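Local coordinates for protein phosphoribosylformylglycinamidine synthase 2 (Thermus thermophilus, PDB 3VIU) that belongs to the PurM-like AIR synthase-related family and, in this model, holds adenosine-5'-diphosphate and magnesium at separate sites, at residues A[553-565]-A[630-643]. Sequence-based numbering, arbitrary orientation.
Sequences AEMGFRRPGEVLL and LAEMTFPYGVGATV
Phe-557 lies with one ring face under Met-633: CB of Met-633 stands 3.6 Å from the ring centroid, nearly on the ring normal. The selenomethionine chain then bends at chi3 (91°), bringing SE obliquely beside the ring and CE to its CE1 atom, a Met-aromatic contact. Around the same ring, Val-639 O comes in plane at the edge, 3.4 Å from Phe-557 CD2, Thr-634 CG2 also sits at the edge, and Ala-641 CB touches Phe-557 CE2. The backbone ties the pair as well, since Phe-557 N gives a nearly straight hydrogen bond to Met-633 O (2.8 Å, 173°). A water joins this junction, donating to Phe-557 O and Met-633 O and accepting from Tyr-637 N.

Both segments fall in the second AIR synthase-related C-terminal domain, where the loop leading into strand 563-567 packs against helix 625-634 and the turn that follows it into strand 641-644.

Toward the surface, Arg-558 runs alongside Tyr-637, its CG over the ring face at 3.5 Å from the centroid and its guanidinium plane within 7° of parallel to the ring. The tyrosine OH donates to Glu-554 OE2 (2.6 Å), meeting it from above the carboxylate plane. Glu-554 OE1 lies 3.4 Å from Arg-558 NH2, a salt bridge of charge alone because no N-H is directed at the oxygen, and the linked trio probably favours an ionised carboxylate.

The two strands belong to one mixed sheet, and Leu-564 CD2 meets Val-643 CG1 (3.6 Å) across strand 684-690, with Leu-630 CD1 also against it. Farther out, Leu-662 of strand 661-665 packs on both Leu-630 and Met-633, while His-619 touches Met-555, Glu-632 and Met-633. The Glu-632 side chain is about 6 Å from the bound magnesium ion, and Met-555 touches Asp-430 of the metal site.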
loop_
_atom_site.group_PDB
_atom_site.type_symbol
_atom_site.label_atom_id
_atom_site.label_comp_id
_atom_site.label_asym_id
_atom_site.label_seq_id
_atom_site.Cartn_x
_atom_site.Cartn_y
_atom_site.Cartn_z
ATOM N N ALA A 553 9.105 -19.077 7.534
ATOM C CA ALA A 553 8.207 -20.113 7.073
ATOM C C ALA A 553 7.649 -19.698 5.727
ATOM O O ALA A 553 7.464 -18.517 5.464
ATOM C CB ALA A 553 7.071 -20.312 8.071
ATOM N N GLU A 554 7.419 -20.668 4.857
ATOM C CA GLU A 554 6.825 -20.369 3.566
ATOM C C GLU A 554 5.597 -21.258 3.446
ATOM O O GLU A 554 5.424 -22.194 4.224
ATOM C CB GLU A 554 7.822 -20.581 2.418
ATOM C CG GLU A 554 8.523 -21.914 2.344
ATOM C CD GLU A 554 9.576 -21.924 1.235
ATOM O OE1 GLU A 554 10.731 -21.521 1.494
ATOM O OE2 GLU A 554 9.237 -22.314 0.096
HETATM N N MSE A 555 4.740 -20.963 2.484
HETATM C CA MSE A 555 3.497 -21.698 2.327
HETATM C C MSE A 555 3.553 -23.068 1.668
HETATM O O MSE A 555 2.688 -23.902 1.916
HETATM C CB MSE A 555 2.519 -20.847 1.539
HETATM C CG MSE A 555 2.915 -20.737 0.087
HETATM SE SE MSE A 555 1.550 -19.891 -0.947
HETATM C CE MSE A 555 0.197 -21.249 -0.773
ATOM N N GLY A 556 4.547 -23.302 0.822
ATOM C CA GLY A 556 4.610 -24.571 0.119
ATOM C C GLY A 556 4.955 -25.833 0.889
ATOM O O GLY A 556 5.874 -25.838 1.718
ATOM N N PHE A 557 4.213 -26.909 0.635
ATOM C CA PHE A 557 4.530 -28.170 1.286
ATOM C C PHE A 557 5.901 -28.517 0.725
ATOM O O PHE A 557 6.084 -28.563 -0.489
ATOM C CB PHE A 557 3.523 -29.263 0.917
ATOM C CG PHE A 557 2.150 -29.054 1.498
ATOM C CD1 PHE A 557 1.991 -28.616 2.810
ATOM C CD2 PHE A 557 1.015 -29.334 0.740
ATOM C CE1 PHE A 557 0.725 -28.462 3.361
ATOM C CE2 PHE A 557 -0.262 -29.186 1.279
ATOM C CZ PHE A 557 -0.410 -28.749 2.596
ATOM N N ARG A 558 6.871 -28.760 1.597
ATOM C CA ARG A 558 8.211 -29.043 1.121
ATOM C C ARG A 558 8.651 -30.490 1.109
ATOM O O ARG A 558 9.571 -30.852 0.370
ATOM C CB ARG A 558 9.218 -28.193 1.900
ATOM C CG ARG A 558 9.680 -26.973 1.109
ATOM C CD ARG A 558 10.622 -26.083 1.900
ATOM N NE ARG A 558 9.928 -25.355 2.957
ATOM C CZ ARG A 558 10.494 -24.418 3.708
ATOM N NH1 ARG A 558 9.791 -23.804 4.646
ATOM N NH2 ARG A 558 11.767 -24.094 3.523
ATOM N N ARG A 559 7.995 -31.324 1.907
ATOM C CA ARG A 559 8.363 -32.731 1.975
ATOM C C ARG A 559 7.208 -33.601 2.437
ATOM O O ARG A 559 6.321 -33.144 3.160
ATOM C CB ARG A 559 9.550 -32.914 2.928
ATOM C CG ARG A 559 9.464 -32.045 4.181
ATOM C CD ARG A 559 10.531 -32.377 5.229
ATOM N NE ARG A 559 11.898 -32.222 4.735
ATOM C CZ ARG A 559 12.613 -33.199 4.177
ATOM N NH1 ARG A 559 12.097 -34.417 4.038
ATOM N NH2 ARG A 559 13.852 -32.962 3.762
ATOM N N PRO A 560 7.202 -34.872 2.016
ATOM C CA PRO A 560 6.139 -35.806 2.406
ATOM C C PRO A 560 6.308 -36.288 3.851
ATOM O O PRO A 560 7.419 -36.275 4.384
ATOM C CB PRO A 560 6.298 -36.939 1.399
ATOM C CG PRO A 560 7.784 -36.954 1.160
ATOM C CD PRO A 560 8.100 -35.483 1.019
ATOM N N GLY A 561 5.204 -36.696 4.481
ATOM C CA GLY A 561 5.271 -37.204 5.842
ATOM C C GLY A 561 5.117 -36.210 6.977
ATOM O O GLY A 561 5.129 -36.593 8.144
ATOM N N GLU A 562 4.985 -34.930 6.656
ATOM C CA GLU A 562 4.820 -33.925 7.694
ATOM C C GLU A 562 3.368 -33.914 8.147
ATOM O O GLU A 562 2.461 -34.118 7.342
ATOM C CB GLU A 562 5.222 -32.542 7.171
ATOM C CG GLU A 562 6.732 -32.352 7.042
ATOM C CD GLU A 562 7.136 -30.922 6.708
ATOM O OE1 GLU A 562 8.325 -30.592 6.909
ATOM O OE2 GLU A 562 6.280 -30.132 6.244
ATOM N N VAL A 563 3.146 -33.706 9.440
ATOM C CA VAL A 563 1.785 -33.660 9.953
ATOM C C VAL A 563 1.231 -32.275 9.607
ATOM O O VAL A 563 1.902 -31.261 9.810
ATOM C CB VAL A 563 1.731 -33.872 11.490
ATOM C CG1 VAL A 563 0.285 -33.869 11.964
ATOM C CG2 VAL A 563 2.406 -35.187 11.866
ATOM N N LEU A 564 0.011 -32.250 9.079
ATOM C CA LEU A 564 -0.648 -31.012 8.676
ATOM C C LEU A 564 -1.761 -30.629 9.649
ATOM O O LEU A 564 -2.741 -31.351 9.794
ATOM C CB LEU A 564 -1.212 -31.179 7.255
ATOM C CG LEU A 564 -2.125 -30.078 6.689
ATOM C CD1 LEU A 564 -1.421 -28.735 6.756
ATOM C CD2 LEU A 564 -2.512 -30.424 5.246
ATOM N N LEU A 565 -1.608 -29.489 10.310
ATOM C CA LEU A 565 -2.601 -29.025 11.276
ATOM C C LEU A 565 -3.304 -27.727 10.853
ATOM O O LEU A 565 -2.876 -27.034 9.927
ATOM C CB LEU A 565 -1.955 -28.781 12.645
ATOM C CG LEU A 565 -1.235 -29.887 13.406
ATOM C CD1 LEU A 565 0.150 -30.154 12.789
ATOM C CD2 LEU A 565 -1.079 -29.445 14.855
ATOM N N LEU A 630 -5.493 -25.104 0.885
ATOM C CA LEU A 630 -4.829 -26.393 0.778
ATOM C C LEU A 630 -4.187 -26.577 -0.601
ATOM O O LEU A 630 -3.023 -26.976 -0.701
ATOM C CB LEU A 630 -5.850 -27.497 1.039
ATOM C CG LEU A 630 -5.651 -28.518 2.164
ATOM C CD1 LEU A 630 -4.901 -27.943 3.346
ATOM C CD2 LEU A 630 -7.021 -28.991 2.587
ATOM N N ALA A 631 -4.928 -26.269 -1.663
ATOM C CA ALA A 631 -4.391 -26.430 -3.012
ATOM C C ALA A 631 -3.196 -25.512 -3.287
ATOM O O ALA A 631 -2.246 -25.904 -3.965
ATOM C CB ALA A 631 -5.489 -26.193 -4.049
ATOM N N GLU A 632 -3.246 -24.292 -2.763
ATOM C CA GLU A 632 -2.157 -23.340 -2.966
ATOM C C GLU A 632 -0.847 -23.828 -2.369
ATOM O O GLU A 632 0.227 -23.445 -2.828
ATOM C CB GLU A 632 -2.516 -21.972 -2.368
ATOM C CG GLU A 632 -3.620 -21.245 -3.131
ATOM C CD GLU A 632 -3.976 -19.900 -2.527
ATOM O OE1 GLU A 632 -4.142 -18.927 -3.300
ATOM O OE2 GLU A 632 -4.101 -19.814 -1.287
HETATM N N MSE A 633 -0.930 -24.685 -1.358
HETATM C CA MSE A 633 0.276 -25.173 -0.706
HETATM C C MSE A 633 0.986 -26.281 -1.465
HETATM O O MSE A 633 2.151 -26.563 -1.213
HETATM C CB MSE A 633 -0.048 -25.631 0.716
HETATM C CG MSE A 633 -0.541 -24.504 1.607
HETATM SE SE MSE A 633 -1.148 -25.118 3.347
HETATM C CE MSE A 633 0.506 -24.964 4.348
ATOM N N THR A 634 0.286 -26.894 -2.410
ATOM C CA THR A 634 0.860 -27.971 -3.203
ATOM C C THR A 634 1.575 -27.459 -4.465
ATOM O O THR A 634 2.383 -28.170 -5.065
ATOM C CB THR A 634 -0.231 -28.938 -3.647
ATOM O OG1 THR A 634 -0.997 -28.329 -4.689
ATOM C CG2 THR A 634 -1.162 -29.266 -2.489
ATOM N N PHE A 635 1.282 -26.223 -4.861
ATOM C CA PHE A 635 1.880 -25.644 -6.066
ATOM C C PHE A 635 3.393 -25.361 -6.065
ATOM O O PHE A 635 4.099 -25.721 -7.013
ATOM C CB PHE A 635 1.161 -24.340 -6.439
ATOM C CG PHE A 635 -0.312 -24.500 -6.691
ATOM C CD1 PHE A 635 -0.829 -25.697 -7.187
ATOM C CD2 PHE A 635 -1.179 -23.430 -6.485
ATOM C CE1 PHE A 635 -2.190 -25.825 -7.477
ATOM C CE2 PHE A 635 -2.543 -23.545 -6.771
ATOM C CZ PHE A 635 -3.049 -24.744 -7.269
ATOM N N PRO A 636 3.911 -24.706 -5.012
ATOM C CA PRO A 636 5.343 -24.394 -4.962
ATOM C C PRO A 636 6.350 -25.522 -5.194
ATOM O O PRO A 636 7.323 -25.329 -5.923
ATOM C CB PRO A 636 5.503 -23.733 -3.592
ATOM C CG PRO A 636 4.188 -23.049 -3.407
ATOM C CD PRO A 636 3.222 -24.137 -3.842
ATOM N N TYR A 637 6.122 -26.686 -4.592
ATOM C CA TYR A 637 7.046 -27.813 -4.739
ATOM C C TYR A 637 6.431 -29.071 -5.325
ATOM O O TYR A 637 7.112 -30.081 -5.462
ATOM C CB TYR A 637 7.658 -28.157 -3.386
ATOM C CG TYR A 637 8.486 -27.044 -2.800
ATOM C CD1 TYR A 637 9.810 -26.851 -3.199
ATOM C CD2 TYR A 637 7.941 -26.166 -1.860
ATOM C CE1 TYR A 637 10.573 -25.814 -2.679
ATOM C CE2 TYR A 637 8.691 -25.125 -1.337
ATOM C CZ TYR A 637 10.009 -24.954 -1.747
ATOM O OH TYR A 637 10.766 -23.933 -1.221
ATOM N N GLY A 638 5.149 -29.026 -5.661
ATOM C CA GLY A 638 4.510 -30.198 -6.235
ATOM C C GLY A 638 4.326 -31.349 -5.259
ATOM O O GLY A 638 4.306 -32.515 -5.656
ATOM N N VAL A 639 4.200 -31.023 -3.977
ATOM C CA VAL A 639 3.998 -32.013 -2.929
ATOM C C VAL A 639 2.523 -31.937 -2.513
ATOM O O VAL A 639 2.044 -30.869 -2.113
ATOM C CB VAL A 639 4.913 -31.702 -1.722
ATOM C CG1 VAL A 639 4.524 -32.554 -0.522
ATOM C CG2 VAL A 639 6.368 -31.943 -2.109
ATOM N N GLY A 640 1.810 -33.061 -2.615
ATOM C CA GLY A 640 0.394 -33.087 -2.279
ATOM C C GLY A 640 0.070 -33.259 -0.810
ATOM O O GLY A 640 0.954 -33.149 0.042
ATOM N N ALA A 641 -1.200 -33.524 -0.503
ATOM C CA ALA A 641 -1.623 -33.726 0.885
ATOM C C ALA A 641 -2.826 -34.652 0.973
ATOM O O ALA A 641 -3.587 -34.791 0.014
ATOM C CB ALA A 641 -1.948 -32.394 1.544
ATOM N N THR A 642 -2.978 -35.284 2.132
ATOM C CA THR A 642 -4.082 -36.204 2.402
ATOM C C THR A 642 -4.657 -35.821 3.758
ATOM O O THR A 642 -3.959 -35.845 4.764
ATOM C CB THR A 642 -3.607 -37.677 2.445
ATOM O OG1 THR A 642 -3.016 -38.029 1.185
ATOM C CG2 THR A 642 -4.781 -38.602 2.716
ATOM N N VAL A 643 -5.933 -35.470 3.787
ATOM C CA VAL A 643 -6.552 -35.038 5.026
ATOM C C VAL A 643 -8.010 -35.445 5.161
ATOM O O VAL A 643 -8.603 -36.015 4.255
ATOM C CB VAL A 643 -6.499 -33.499 5.137
ATOM C CG1 VAL A 643 -5.060 -33.004 5.014
ATOM C CG2 VAL A 643 -7.356 -32.877 4.046
HETATM O O HOH W 1 4.374 -27.674 -2.427
#